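Local coordinates for protein synthesis inhibitor I (Hordeum vulgare, PDB 4FBC) that belongs to the plant ribosome-inactivating proteins, inhibitors of protein synthesis, and holds adenosine monophosphate in a pocket, at residues W64-L69 against T79-A84; Q137-A142 against T168-M173; S218-K223 against A235-I240. The protein carries 3 engineered substitutions. All blocks are in the same frame, centred on the assembly; numbering follows the deposited sequence.

Overall arrangement
Along the single chain the three contacts follow one another in series. Contact 1 pairs two inner strands of the six-stranded mixed sheet, and contact 2 joins helix 136-147 to the long helix 157-179. Their centres lie about 15 Å apart, and they share one hydrophobic interior: L69 and L80 of the hairpin meet L170 of the long helix, with L69 also close to L139. Contact 3, where helix 214-225 meets a later loop, lies across the chain's centre at the surface, its centre about 30 Å from contact 1 and about 31 Å from contact 2. The adenosine monophosphate pocket draws on L171 of segment 168-173 and on W214 at the start of contact 3's helix.

Contact 1 of 3, residues W64-L69 against T79-A84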
ATOM      1  N   TRP A  64     -10.527   2.164  -7.600  1.00 17.31           N
ATOM      2  CA  TRP A  64      -9.184   1.637  -7.878  1.00 15.72           C
ATOM      3  C   TRP A  64      -8.235   2.735  -8.336  1.00 17.87           C
ATOM      4  O   TRP A  64      -8.675   3.758  -8.856  1.00 19.33           O
ATOM      5  CB  TRP A  64      -9.264   0.580  -8.988  1.00 18.80           C
ATOM      6  CG  TRP A  64     -10.074  -0.625  -8.584  1.00 16.72           C
ATOM      7  CD1 TRP A  64     -11.432  -0.752  -8.626  1.00 21.62           C
ATOM      8  CD2 TRP A  64      -9.567  -1.860  -8.061  1.00 18.02           C
ATOM      9  NE1 TRP A  64     -11.802  -1.995  -8.160  1.00 18.95           N
ATOM     10  CE2 TRP A  64     -10.674  -2.695  -7.815  1.00 18.85           C
ATOM     11  CE3 TRP A  64      -8.288  -2.342  -7.791  1.00 16.66           C
ATOM     12  CZ2 TRP A  64     -10.535  -3.983  -7.296  1.00 18.71           C
ATOM     13  CZ3 TRP A  64      -8.149  -3.624  -7.276  1.00 17.94           C
ATOM     14  CH2 TRP A  64      -9.269  -4.430  -7.038  1.00 21.18           C
ATOM     15  N   PHE A  65      -6.933   2.536  -8.114  1.00 18.85           N
ATOM     16  CA  PHE A  65      -5.920   3.348  -8.791  1.00 18.01           C
ATOM     17  C   PHE A  65      -4.864   2.444  -9.405  1.00 19.15           C
ATOM     18  O   PHE A  65      -4.799   1.257  -9.078  1.00 19.25           O
ATOM     19  CB  PHE A  65      -5.306   4.435  -7.876  1.00 17.30           C
ATOM     20  CG  PHE A  65      -4.420   3.913  -6.768  1.00 18.87           C
ATOM     21  CD1 PHE A  65      -4.979   3.432  -5.587  1.00 17.51           C
ATOM     22  CD2 PHE A  65      -3.034   3.980  -6.872  1.00 17.83           C
ATOM     23  CE1 PHE A  65      -4.175   2.974  -4.541  1.00 15.33           C
ATOM     24  CE2 PHE A  65      -2.212   3.524  -5.828  1.00 17.47           C
ATOM     25  CZ  PHE A  65      -2.787   3.021  -4.662  1.00 14.16           C
ATOM     26  N   HIS A  66      -4.075   2.992 -10.323  1.00 16.65           N
ATOM     27  CA  HIS A  66      -2.954   2.268 -10.910  1.00 18.27           C
ATOM     28  C   HIS A  66      -1.617   2.831 -10.461  1.00 17.49           C
ATOM     29  O   HIS A  66      -1.468   4.035 -10.246  1.00 19.85           O
ATOM     30  CB  HIS A  66      -3.012   2.305 -12.438  1.00 20.46           C
ATOM     31  CG  HIS A  66      -4.095   1.450 -13.017  1.00 18.87           C
ATOM     32  ND1 HIS A  66      -4.307   1.337 -14.376  1.00 22.53           N
ATOM     33  CD2 HIS A  66      -5.027   0.669 -12.421  1.00 19.17           C
ATOM     34  CE1 HIS A  66      -5.326   0.522 -14.590  1.00 23.36           C
ATOM     35  NE2 HIS A  66      -5.783   0.107 -13.421  1.00 20.21           N
ATOM     36  N   VAL A  67      -0.656   1.934 -10.302  1.00 18.37           N
ATOM     37  CA  VAL A  67       0.739   2.325 -10.165  1.00 19.51           C
ATOM     38  C   VAL A  67       1.480   1.747 -11.356  1.00 21.08           C
ATOM     39  O   VAL A  67       1.350   0.556 -11.667  1.00 21.37           O
ATOM     40  CB  VAL A  67       1.343   1.832  -8.845  1.00 17.49           C
ATOM     41  CG1 VAL A  67       2.874   1.927  -8.878  1.00 18.82           C
ATOM     42  CG2 VAL A  67       0.783   2.645  -7.686  1.00 16.99           C
ATOM     43  N   VAL A  68       2.235   2.593 -12.044  1.00 18.21           N
ATOM     44  CA  VAL A  68       3.055   2.124 -13.157  1.00 18.79           C
ATOM     45  C   VAL A  68       4.529   2.208 -12.792  1.00 22.73           C
ATOM     46  O   VAL A  68       5.027   3.281 -12.437  1.00 21.27           O
ATOM     47  CB  VAL A  68       2.782   2.931 -14.430  1.00 21.99           C
ATOM     48  CG1 VAL A  68       3.750   2.525 -15.525  1.00 26.16           C
ATOM     49  CG2 VAL A  68       1.345   2.707 -14.883  1.00 19.87           C
ATOM     50  N   LEU A  69       5.212   1.071 -12.869  1.00 18.73           N
ATOM     51  CA  LEU A  69       6.620   0.978 -12.520  1.00 20.09           C
ATOM     52  C   LEU A  69       7.424   0.717 -13.787  1.00 24.73           C
ATOM     53  O   LEU A  69       7.243  -0.308 -14.444  1.00 22.69           O
ATOM     54  CB  LEU A  69       6.855  -0.136 -11.496  1.00 17.57           C
ATOM     55  CG  LEU A  69       6.130   0.032 -10.159  1.00 17.42           C
ATOM     56  CD1 LEU A  69       6.367  -1.171  -9.250  1.00 21.62           C
ATOM     57  CD2 LEU A  69       6.566   1.327  -9.464  1.00 16.51           C
ATOM     58  N   THR A  79       1.984  -2.387 -14.823  1.00 24.86           N
ATOM     59  CA  THR A  79       0.851  -1.695 -14.208  1.00 22.30           C
ATOM     60  C   THR A  79       0.288  -2.536 -13.072  1.00 24.77           C
ATOM     61  O   THR A  79       0.035  -3.736 -13.241  1.00 22.30           O
ATOM     62  CB  THR A  79      -0.262  -1.355 -15.220  1.00 23.78           C
ATOM     63  OG1 THR A  79       0.288  -0.608 -16.310  1.00 26.66           O
ATOM     64  CG2 THR A  79      -1.367  -0.516 -14.564  1.00 22.79           C
ATOM     65  N   LEU A  80       0.128  -1.906 -11.915  1.00 20.10           N
ATOM     66  CA  LEU A  80      -0.462  -2.549 -10.747  1.00 20.27           C
ATOM     67  C   LEU A  80      -1.860  -1.992 -10.529  1.00 20.70           C
ATOM     68  O   LEU A  80      -2.061  -0.782 -10.609  1.00 18.54           O
ATOM     69  CB  LEU A  80       0.377  -2.246  -9.506  1.00 17.39           C
ATOM     70  CG  LEU A  80       1.870  -2.530  -9.608  1.00 19.61           C
ATOM     71  CD1 LEU A  80       2.552  -2.261  -8.265  1.00 19.02           C
ATOM     72  CD2 LEU A  80       2.097  -3.963 -10.045  1.00 19.54           C
ATOM     73  N   ALA A  81      -2.820  -2.865 -10.230  1.00 18.24           N
ATOM     74  CA  ALA A  81      -4.165  -2.436  -9.874  1.00 17.84           C
ATOM     75  C   ALA A  81      -4.346  -2.538  -8.364  1.00 15.96           C
ATOM     76  O   ALA A  81      -4.255  -3.625  -7.786  1.00 16.44           O
ATOM     77  CB  ALA A  81      -5.205  -3.290 -10.595  1.00 20.29           C
ATOM     78  N   ILE A  82      -4.601  -1.401  -7.725  1.00 16.27           N
ATOM     79  CA  ILE A  82      -4.652  -1.325  -6.267  1.00 14.00           C
ATOM     80  C   ILE A  82      -5.952  -0.654  -5.827  1.00 16.99           C
ATOM     81  O   ILE A  82      -6.381   0.332  -6.420  1.00 17.36           O
ATOM     82  CB  ILE A  82      -3.431  -0.526  -5.724  1.00 15.33           C
ATOM     83  CG1 ILE A  82      -2.118  -1.165  -6.192  1.00 16.97           C
ATOM     84  CG2 ILE A  82      -3.471  -0.453  -4.208  1.00 14.67           C
ATOM     85  CD1 ILE A  82      -0.864  -0.287  -5.934  1.00 17.14           C
ATOM     86  N   ARG A  83      -6.591  -1.183  -4.789  1.00 18.45           N
ATOM     87  CA  ARG A  83      -7.838  -0.595  -4.303  1.00 15.58           C
ATOM     88  C   ARG A  83      -7.579   0.782  -3.695  1.00 17.06           C
ATOM     89  O   ARG A  83      -6.592   0.966  -2.983  1.00 15.60           O
ATOM     90  CB  ARG A  83      -8.499  -1.518  -3.277  1.00 19.00           C
ATOM     91  CG  ARG A  83      -9.074  -2.780  -3.906  1.00 17.98           C
ATOM     92  CD  ARG A  83      -9.669  -3.725  -2.871  1.00 18.60           C
ATOM     93  NE  ARG A  83     -10.674  -3.072  -2.039  1.00 17.90           N
ATOM     94  CZ  ARG A  83     -11.493  -3.710  -1.208  1.00 22.66           C
ATOM     95  NH1 ARG A  83     -11.421  -5.028  -1.095  1.00 22.81           N
ATOM     96  NH2 ARG A  83     -12.383  -3.027  -0.496  1.00 23.09           N
ATOM     97  N   ALA A  84      -8.461   1.738  -3.978  1.00 14.56           N
ATOM     98  CA  ALA A  84      -8.298   3.099  -3.454  1.00 18.00           C
ATOM     99  C   ALA A  84      -8.936   3.296  -2.083  1.00 17.21           C
ATOM    100  O   ALA A  84      -8.889   4.402  -1.533  1.00 18.93           O
ATOM    101  CB  ALA A  84      -8.840   4.135  -4.453  1.00 14.64           C
TER
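R83 lays its aliphatic CG over one face of the W64 indole, a CH-pi contact in which CG stands 3.7 Å from the centroid of the W64 six-membered ring, displaced to the rim near CH2 and CZ3. A81 O lies at the edge of the same indole. The R83 guanidinium is turned 47° from the indole plane, with NE in a salt bridge to D85. On the other side of the sheet, F65 has I82 CB over one face, 4.0 Å from the centroid of the F65 ring, while A84 CA and R83 O occupy its edge; the ring also stacks with F15. F65 CG sits between the backbone N and the carbonyl carbon (chi1 70°), on the side from which the end of the ring comes nearer to strand 78-83, with I82 CG2 3.5 Å from F65 CE1. The H66 imidazole meets T79 obliquely, with ND1 3.5 Å from T79 CG2, and gives its NE2 to V10 O.

The two strands between these faces form an antiparallel hairpin. Its hydrogen-bonded pairs are F65-I82 and V67-L80; F65 N reaches I82 O at 2.8 Å and 169°, whereas V67 N to L80 O is longer at 3.1 Å. V67 CG2 rests 3.8 Å from I82 CD1, extending the apolar face begun by F65.

Strand 16-20 runs parallel to 64-70 on one flank, and strand 89-93 pairs antiparallel with 78-83 on the other, where I82 touches the pocket residue L89. Helix 25-39 covers the F65 and V67 face through F31, I35 and L39.

Contact 2 of 3, residues Q137-A142 against T168-M173; sequences QQLADA and TTLLLM
L139 and L170 meet methyl to methyl in the helical interior of the ribosome-inactivating protein fold, where helix 136-147 packs on the long helix 157-179. L139 CD1 approaches L170 CD2 to 3.5 Å, the two side chains crossing at about a right angle. In L139, chi1 (175°) sets CG anti to the backbone N, and chi2 (62°) then places CD1, the methyl that meets L170. The same L170 CD2 also bears on A142 CB at 3.9 Å, and this one methyl therefore touches residues three apart, almost one turn, on the partner helix. A142 CB in addition faces T169 CB at 4.0 Å. M173 meets L139 nearer its base, with SD 3.9 Å from L139 CB and the CE methyl also close to that carbon. T169 CG2 sits against the backbone of the facing helix, 3.6 Å from Q138 O.

No hydrogen bond passes between the segments, so the joint rests on apolar contact. The small A142 and T169 meet through their CB atoms while the axes of the two short segments stay 9.4 Å apart, running at 125° to each other.

A second layer holds this first shell. T169 turns its hydroxyl back to E165 O, one turn earlier in its own helix, while its methyl remains at the interface. The backbone widens to a pi-type turn at 171-173, and M173 O receives a hydrogen bond from Y28 OH. L171, in the same turn, takes no part in the joint and instead touches adenosine monophosphate. On the exposed side of helix 136-147, Q137 NE2 donates to D141 OD1 at 3.0 Å, with OD1 in the plane of the Q137 amide but NE2 above the D141 carboxylate plane.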
ATOM      1  N   GLN A 137      17.711  -2.755  -6.951  1.00 21.48           N
ATOM      2  CA  GLN A 137      17.774  -3.926  -7.824  1.00 22.84           C
ATOM      3  C   GLN A 137      16.628  -4.917  -7.567  1.00 23.04           C
ATOM      4  O   GLN A 137      16.119  -5.537  -8.506  1.00 23.16           O
ATOM      5  CB  GLN A 137      19.125  -4.638  -7.724  1.00 24.81           C
ATOM      6  CG  GLN A 137      19.378  -5.553  -8.904  1.00 26.32           C
ATOM      7  CD  GLN A 137      19.392  -4.781 -10.208  1.00 29.68           C
ATOM      8  OE1 GLN A 137      20.116  -3.794 -10.338  1.00 28.36           O
ATOM      9  NE2 GLN A 137      18.569  -5.199 -11.167  1.00 25.73           N
ATOM     10  N   GLN A 138      16.220  -5.062  -6.308  1.00 22.87           N
ATOM     11  CA  GLN A 138      15.091  -5.942  -5.991  1.00 22.91           C
ATOM     12  C   GLN A 138      13.809  -5.408  -6.599  1.00 21.21           C
ATOM     13  O   GLN A 138      12.951  -6.182  -7.028  1.00 23.28           O
ATOM     14  CB  GLN A 138      14.912  -6.111  -4.476  1.00 24.69           C
ATOM     15  CG  GLN A 138      15.977  -6.964  -3.804  1.00 24.99           C
ATOM     16  CD  GLN A 138      17.293  -6.228  -3.627  1.00 27.28           C
ATOM     17  OE1 GLN A 138      17.407  -5.038  -3.942  1.00 27.72           O
ATOM     18  NE2 GLN A 138      18.294  -6.932  -3.109  1.00 32.39           N
ATOM     19  N   LEU A 139      13.673  -4.085  -6.610  1.00 20.93           N
ATOM     20  CA  LEU A 139      12.530  -3.438  -7.241  1.00 19.69           C
ATOM     21  C   LEU A 139      12.547  -3.689  -8.739  1.00 24.04           C
ATOM     22  O   LEU A 139      11.546  -4.117  -9.320  1.00 22.27           O
ATOM     23  CB  LEU A 139      12.537  -1.936  -6.943  1.00 19.40           C
ATOM     24  CG  LEU A 139      11.472  -1.088  -7.636  1.00 22.88           C
ATOM     25  CD1 LEU A 139      10.090  -1.538  -7.204  1.00 23.02           C
ATOM     26  CD2 LEU A 139      11.654   0.402  -7.331  1.00 20.50           C
ATOM     27  N   ALA A 140      13.698  -3.445  -9.362  1.00 20.46           N
ATOM     28  CA  ALA A 140      13.846  -3.661 -10.794  1.00 21.73           C
ATOM     29  C   ALA A 140      13.654  -5.133 -11.168  1.00 19.50           C
ATOM     30  O   ALA A 140      13.027  -5.433 -12.173  1.00 22.91           O
ATOM     31  CB  ALA A 140      15.213  -3.161 -11.278  1.00 26.42           C
ATOM     32  N   ASP A 141      14.203  -6.047 -10.374  1.00 22.67           N
ATOM     33  CA  ASP A 141      14.059  -7.476 -10.685  1.00 23.85           C
ATOM     34  C   ASP A 141      12.612  -7.950 -10.508  1.00 25.53           C
ATOM     35  O   ASP A 141      12.128  -8.788 -11.267  1.00 24.11           O
ATOM     36  CB  ASP A 141      15.013  -8.334  -9.842  1.00 27.26           C
ATOM     37  CG  ASP A 141      16.476  -8.158 -10.244  1.00 27.05           C
ATOM     38  OD1 ASP A 141      16.737  -7.564 -11.309  1.00 30.16           O
ATOM     39  OD2 ASP A 141      17.360  -8.629  -9.495  1.00 32.97           O
ATOM     40  N   ALA A 142      11.921  -7.408  -9.508  1.00 21.87           N
ATOM     41  CA  ALA A 142      10.510  -7.733  -9.308  1.00 21.96           C
ATOM     42  C   ALA A 142       9.661  -7.211 -10.466  1.00 22.01           C
ATOM     43  O   ALA A 142       8.748  -7.905 -10.940  1.00 23.36           O
ATOM     44  CB  ALA A 142      10.006  -7.181  -7.981  1.00 19.70           C
ATOM     45  N   THR A 168       5.830  -9.715  -3.187  1.00 17.36           N
ATOM     46  CA  THR A 168       6.142  -9.318  -1.816  1.00 18.74           C
ATOM     47  C   THR A 168       6.987  -8.044  -1.828  1.00 18.41           C
ATOM     48  O   THR A 168       6.746  -7.099  -1.055  1.00 16.88           O
ATOM     49  CB  THR A 168       6.910 -10.424  -1.068  1.00 20.87           C
ATOM     50  OG1 THR A 168       6.149 -11.638  -1.096  1.00 20.46           O
ATOM     51  CG2 THR A 168       7.159 -10.028   0.373  1.00 22.79           C
ATOM     52  N   THR A 169       7.963  -8.029  -2.732  1.00 16.53           N
ATOM     53  CA  THR A 169       8.868  -6.888  -2.893  1.00 15.60           C
ATOM     54  C   THR A 169       8.075  -5.626  -3.228  1.00 18.40           C
ATOM     55  O   THR A 169       8.279  -4.569  -2.617  1.00 18.51           O
ATOM     56  CB  THR A 169       9.898  -7.152  -4.009  1.00 19.76           C
ATOM     57  OG1 THR A 169      10.688  -8.301  -3.664  1.00 22.21           O
ATOM     58  CG2 THR A 169      10.819  -5.934  -4.178  1.00 20.32           C
ATOM     59  N   LEU A 170       7.155  -5.735  -4.181  1.00 17.87           N
ATOM     60  CA  LEU A 170       6.360  -4.579  -4.572  1.00 16.78           C
ATOM     61  C   LEU A 170       5.374  -4.136  -3.496  1.00 18.92           C
ATOM     62  O   LEU A 170       5.144  -2.943  -3.320  1.00 17.70           O
ATOM     63  CB  LEU A 170       5.637  -4.831  -5.895  1.00 18.05           C
ATOM     64  CG  LEU A 170       6.529  -5.159  -7.085  1.00 19.45           C
ATOM     65  CD1 LEU A 170       5.715  -5.189  -8.365  1.00 19.87           C
ATOM     66  CD2 LEU A 170       7.676  -4.140  -7.197  1.00 18.72           C
ATOM     67  N   LEU A 171       4.778  -5.093  -2.789  1.00 16.35           N
ATOM     68  CA  LEU A 171       3.853  -4.759  -1.713  1.00 17.57           C
ATOM     69  C   LEU A 171       4.550  -3.875  -0.691  1.00 17.47           C
ATOM     70  O   LEU A 171       3.991  -2.871  -0.231  1.00 15.71           O
ATOM     71  CB  LEU A 171       3.343  -6.035  -1.040  1.00 16.89           C
ATOM     72  CG  LEU A 171       2.128  -6.628  -1.734  1.00 20.87           C
ATOM     73  CD1 LEU A 171       1.773  -7.954  -1.096  1.00 17.46           C
ATOM     74  CD2 LEU A 171       0.964  -5.675  -1.648  1.00 19.11           C
ATOM     75  N   LEU A 172       5.784  -4.240  -0.359  1.00 16.51           N
ATOM     76  CA  LEU A 172       6.552  -3.493   0.618  1.00 15.09           C
ATOM     77  C   LEU A 172       6.992  -2.136   0.082  1.00 14.35           C
ATOM     78  O   LEU A 172       6.864  -1.127   0.774  1.00 16.53           O
ATOM     79  CB  LEU A 172       7.747  -4.317   1.101  1.00 16.50           C
ATOM     80  CG  LEU A 172       7.368  -5.419   2.090  1.00 18.63           C
ATOM     81  CD1 LEU A 172       8.451  -6.483   2.115  1.00 19.82           C
ATOM     82  CD2 LEU A 172       7.164  -4.830   3.484  1.00 16.16           C
ATOM     83  N   MET A 173       7.465  -2.101  -1.162  1.00 15.22           N
ATOM     84  CA  MET A 173       8.069  -0.874  -1.691  1.00 15.45           C
ATOM     85  C   MET A 173       7.060   0.114  -2.270  1.00 17.27           C
ATOM     86  O   MET A 173       7.383   1.292  -2.489  1.00 17.84           O
ATOM     87  CB  MET A 173       9.160  -1.226  -2.705  1.00 13.89           C
ATOM     88  CG  MET A 173      10.312  -1.999  -2.051  1.00 20.13           C
ATOM     89  SD  MET A 173      11.663  -2.342  -3.194  1.00 18.79           S
ATOM     90  CE  MET A 173      12.561  -0.775  -3.146  1.00 18.04           C
TER

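Contact 3 of 3, residues S218-K223 against A235-I240; sequences SAALLK and AKFAPI
A220 and F237 bring their CA atoms to 6.5 Å, and about one helical turn on, K223 and A235 stand 6.9 Å apart by the same measure. Segment 218-223 is helical, with the regular bonds L222 N to S218 O and K223 N to A219 O. Segment 235-240 is neither helix nor strand, although most of its backbone is extended. The two backbones form no direct hydrogen bond, but a water joins them: it donates to A220 O at 2.8 Å and accepts from A238 N at 3.0 Å, coupling a helix carbonyl to a loop amide.

Next to this bridge lies the F237 ring. Its CE1 is 3.6 Å from A220 CB, which approaches the ring obliquely, and the neighbouring CD1 lies against A220 O, the carbonyl that also takes the water. L221 N lies at the edge of the same ring, near its plane, 3.8 Å from F237 CE1.

In this ribosome-inactivating protein fold, the chain, having left helix 214-225, returns along it as a loop before entering helix 248-254. F237 packs between the two helices, touching L217 and T224 on the first and A248 and A251 on the second. L221 bears on the same two alanines, so both sides of the contact share that surface. Helix 214-225 opens with the pocket residue W214, whose carbonyl is bound by S218 OG.

I240 reaches A220 from farther along the loop, with CD1 4.2 Å from A220 CB, and it too touches L217. At the other end, near the solvent, the A235 methyl lies 3.7 Å from K223 O, while the K223 side chain, extended beyond CB, leads away from the loop.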
ATOM      1  N   SER A 218      -3.947   2.778  12.996  1.00 14.78           N
ATOM      2  CA  SER A 218      -4.875   3.787  12.495  1.00 15.95           C
ATOM      3  C   SER A 218      -5.962   4.058  13.530  1.00 17.46           C
ATOM      4  O   SER A 218      -6.238   5.209  13.874  1.00 14.89           O
ATOM      5  CB  SER A 218      -5.511   3.337  11.174  1.00 14.17           C
ATOM      6  OG  SER A 218      -4.534   3.222  10.152  1.00 14.68           O
ATOM      7  N   ALA A 219      -6.571   2.990  14.041  1.00 15.78           N
ATOM      8  CA  ALA A 219      -7.607   3.141  15.057  1.00 20.19           C
ATOM      9  C   ALA A 219      -7.082   3.805  16.334  1.00 16.00           C
ATOM     10  O   ALA A 219      -7.750   4.656  16.906  1.00 16.72           O
ATOM     11  CB  ALA A 219      -8.245   1.796  15.371  1.00 18.84           C
ATOM     12  N   ALA A 220      -5.889   3.420  16.788  1.00 14.89           N
ATOM     13  CA  ALA A 220      -5.301   4.037  17.974  1.00 15.46           C
ATOM     14  C   ALA A 220      -5.143   5.557  17.869  1.00 15.65           C
ATOM     15  O   ALA A 220      -5.369   6.286  18.839  1.00 17.16           O
ATOM     16  CB  ALA A 220      -3.960   3.378  18.315  1.00 20.15           C
ATOM     17  N   LEU A 221      -4.730   6.048  16.704  1.00 15.26           N
ATOM     18  CA  LEU A 221      -4.625   7.489  16.536  1.00 14.08           C
ATOM     19  C   LEU A 221      -6.001   8.150  16.406  1.00 16.72           C
ATOM     20  O   LEU A 221      -6.241   9.198  17.010  1.00 16.77           O
ATOM     21  CB  LEU A 221      -3.732   7.842  15.340  1.00 14.74           C
ATOM     22  CG  LEU A 221      -3.378   9.322  15.275  1.00 15.91           C
ATOM     23  CD1 LEU A 221      -2.603   9.759  16.527  1.00 17.39           C
ATOM     24  CD2 LEU A 221      -2.553   9.590  14.024  1.00 17.64           C
ATOM     25  N   LEU A 222      -6.903   7.533  15.638  1.00 15.69           N
ATOM     26  CA  LEU A 222      -8.259   8.077  15.468  1.00 18.68           C
ATOM     27  C   LEU A 222      -8.994   8.276  16.795  1.00 17.08           C
ATOM     28  O   LEU A 222      -9.762   9.229  16.958  1.00 18.34           O
ATOM     29  CB  LEU A 222      -9.089   7.181  14.543  1.00 13.19           C
ATOM     30  CG  LEU A 222      -8.676   7.220  13.067  1.00 15.14           C
ATOM     31  CD1 LEU A 222      -9.322   6.079  12.283  1.00 17.53           C
ATOM     32  CD2 LEU A 222      -9.050   8.563  12.461  1.00 17.80           C
ATOM     33  N   LYS A 223      -8.767   7.368  17.738  1.00 18.41           N
ATOM     34  CA  LYS A 223      -9.392   7.472  19.055  1.00 20.01           C
ATOM     35  C   LYS A 223      -9.014   8.753  19.786  1.00 21.19           C
ATOM     36  O   LYS A 223      -9.812   9.301  20.553  1.00 21.87           O
ATOM     37  CB  LYS A 223      -9.052   6.242  19.903  1.00 15.86           C
ATOM     38  CG  LYS A 223      -9.793   4.994  19.467  1.00 19.08           C
ATOM     39  CD  LYS A 223      -9.398   3.784  20.280  1.00 23.51           C
ATOM     40  CE  LYS A 223     -10.152   2.553  19.797  1.00 32.49           C
ATOM     41  NZ  LYS A 223      -9.790   1.326  20.581  1.00 33.46           N
ATOM     42  N   ALA A 235      -8.952  11.804  25.212  1.00 39.02           N
ATOM     43  CA  ALA A 235      -8.440  10.440  25.229  1.00 37.88           C
ATOM     44  C   ALA A 235      -6.936  10.460  24.977  1.00 34.75           C
ATOM     45  O   ALA A 235      -6.454  11.212  24.126  1.00 36.91           O
ATOM     46  CB  ALA A 235      -9.142   9.596  24.186  1.00 34.09           C
ATOM     47  N   LYS A 236      -6.196   9.652  25.727  1.00 30.24           N
ATOM     48  CA  LYS A 236      -4.749   9.568  25.546  1.00 28.28           C
ATOM     49  C   LYS A 236      -4.412   8.395  24.641  1.00 26.01           C
ATOM     50  O   LYS A 236      -5.118   7.383  24.639  1.00 26.46           O
ATOM     51  CB  LYS A 236      -4.041   9.404  26.892  1.00 31.66           C
ATOM     52  CG  LYS A 236      -4.245  10.563  27.856  1.00 39.54           C
ATOM     53  CD  LYS A 236      -3.685  10.236  29.238  1.00 43.84           C
ATOM     54  CE  LYS A 236      -4.026  11.325  30.250  1.00 51.34           C
ATOM     55  NZ  LYS A 236      -5.497  11.423  30.495  1.00 49.24           N
ATOM     56  N   PHE A 237      -3.340   8.534  23.867  1.00 24.59           N
ATOM     57  CA  PHE A 237      -2.907   7.470  22.974  1.00 22.07           C
ATOM     58  C   PHE A 237      -2.516   6.219  23.756  1.00 23.36           C
ATOM     59  O   PHE A 237      -1.777   6.298  24.742  1.00 26.55           O
ATOM     60  CB  PHE A 237      -1.727   7.943  22.111  1.00 21.36           C
ATOM     61  CG  PHE A 237      -1.314   6.956  21.050  1.00 20.70           C
ATOM     62  CD1 PHE A 237      -1.983   6.903  19.832  1.00 20.36           C
ATOM     63  CD2 PHE A 237      -0.259   6.074  21.269  1.00 18.95           C
ATOM     64  CE1 PHE A 237      -1.613   5.988  18.854  1.00 17.11           C
ATOM     65  CE2 PHE A 237       0.117   5.160  20.292  1.00 19.10           C
ATOM     66  CZ  PHE A 237      -0.554   5.115  19.088  1.00 18.95           C
ATOM     67  N   ALA A 238      -3.019   5.068  23.324  1.00 21.67           N
ATOM     68  CA  ALA A 238      -2.641   3.798  23.934  1.00 21.39           C
ATOM     69  C   ALA A 238      -1.425   3.218  23.220  1.00 21.95           C
ATOM     70  O   ALA A 238      -1.520   2.816  22.060  1.00 20.59           O
ATOM     71  CB  ALA A 238      -3.807   2.816  23.888  1.00 21.71           C
ATOM     72  N   PRO A 239      -0.279   3.152  23.919  1.00 23.21           N
ATOM     73  CA  PRO A 239       0.979   2.716  23.294  1.00 20.29           C
ATOM     74  C   PRO A 239       0.892   1.359  22.610  1.00 21.41           C
ATOM     75  O   PRO A 239       0.162   0.457  23.046  1.00 24.07           O
ATOM     76  CB  PRO A 239       1.947   2.610  24.480  1.00 23.87           C
ATOM     77  CG  PRO A 239       1.396   3.518  25.512  1.00 26.78           C
ATOM     78  CD  PRO A 239      -0.105   3.475  25.347  1.00 25.16           C
ATOM     79  N   ILE A 240       1.648   1.218  21.531  1.00 17.57           N
ATOM     80  CA  ILE A 240       1.793  -0.072  20.875  1.00 19.10           C
ATOM     81  C   ILE A 240       3.296  -0.346  20.855  1.00 20.25           C
ATOM     82  O   ILE A 240       4.005   0.007  19.905  1.00 18.92           O
ATOM     83  CB  ILE A 240       1.184  -0.067  19.454  1.00 19.24           C
ATOM     84  CG1 ILE A 240      -0.273   0.408  19.489  1.00 20.78           C
ATOM     85  CG2 ILE A 240       1.256  -1.450  18.823  1.00 18.28           C
ATOM     86  CD1 ILE A 240      -0.929   0.460  18.108  1.00 20.12           C
TER
HETATM   87  O   HOH W   1      -5.340   5.140  21.347  1.00 20.36           O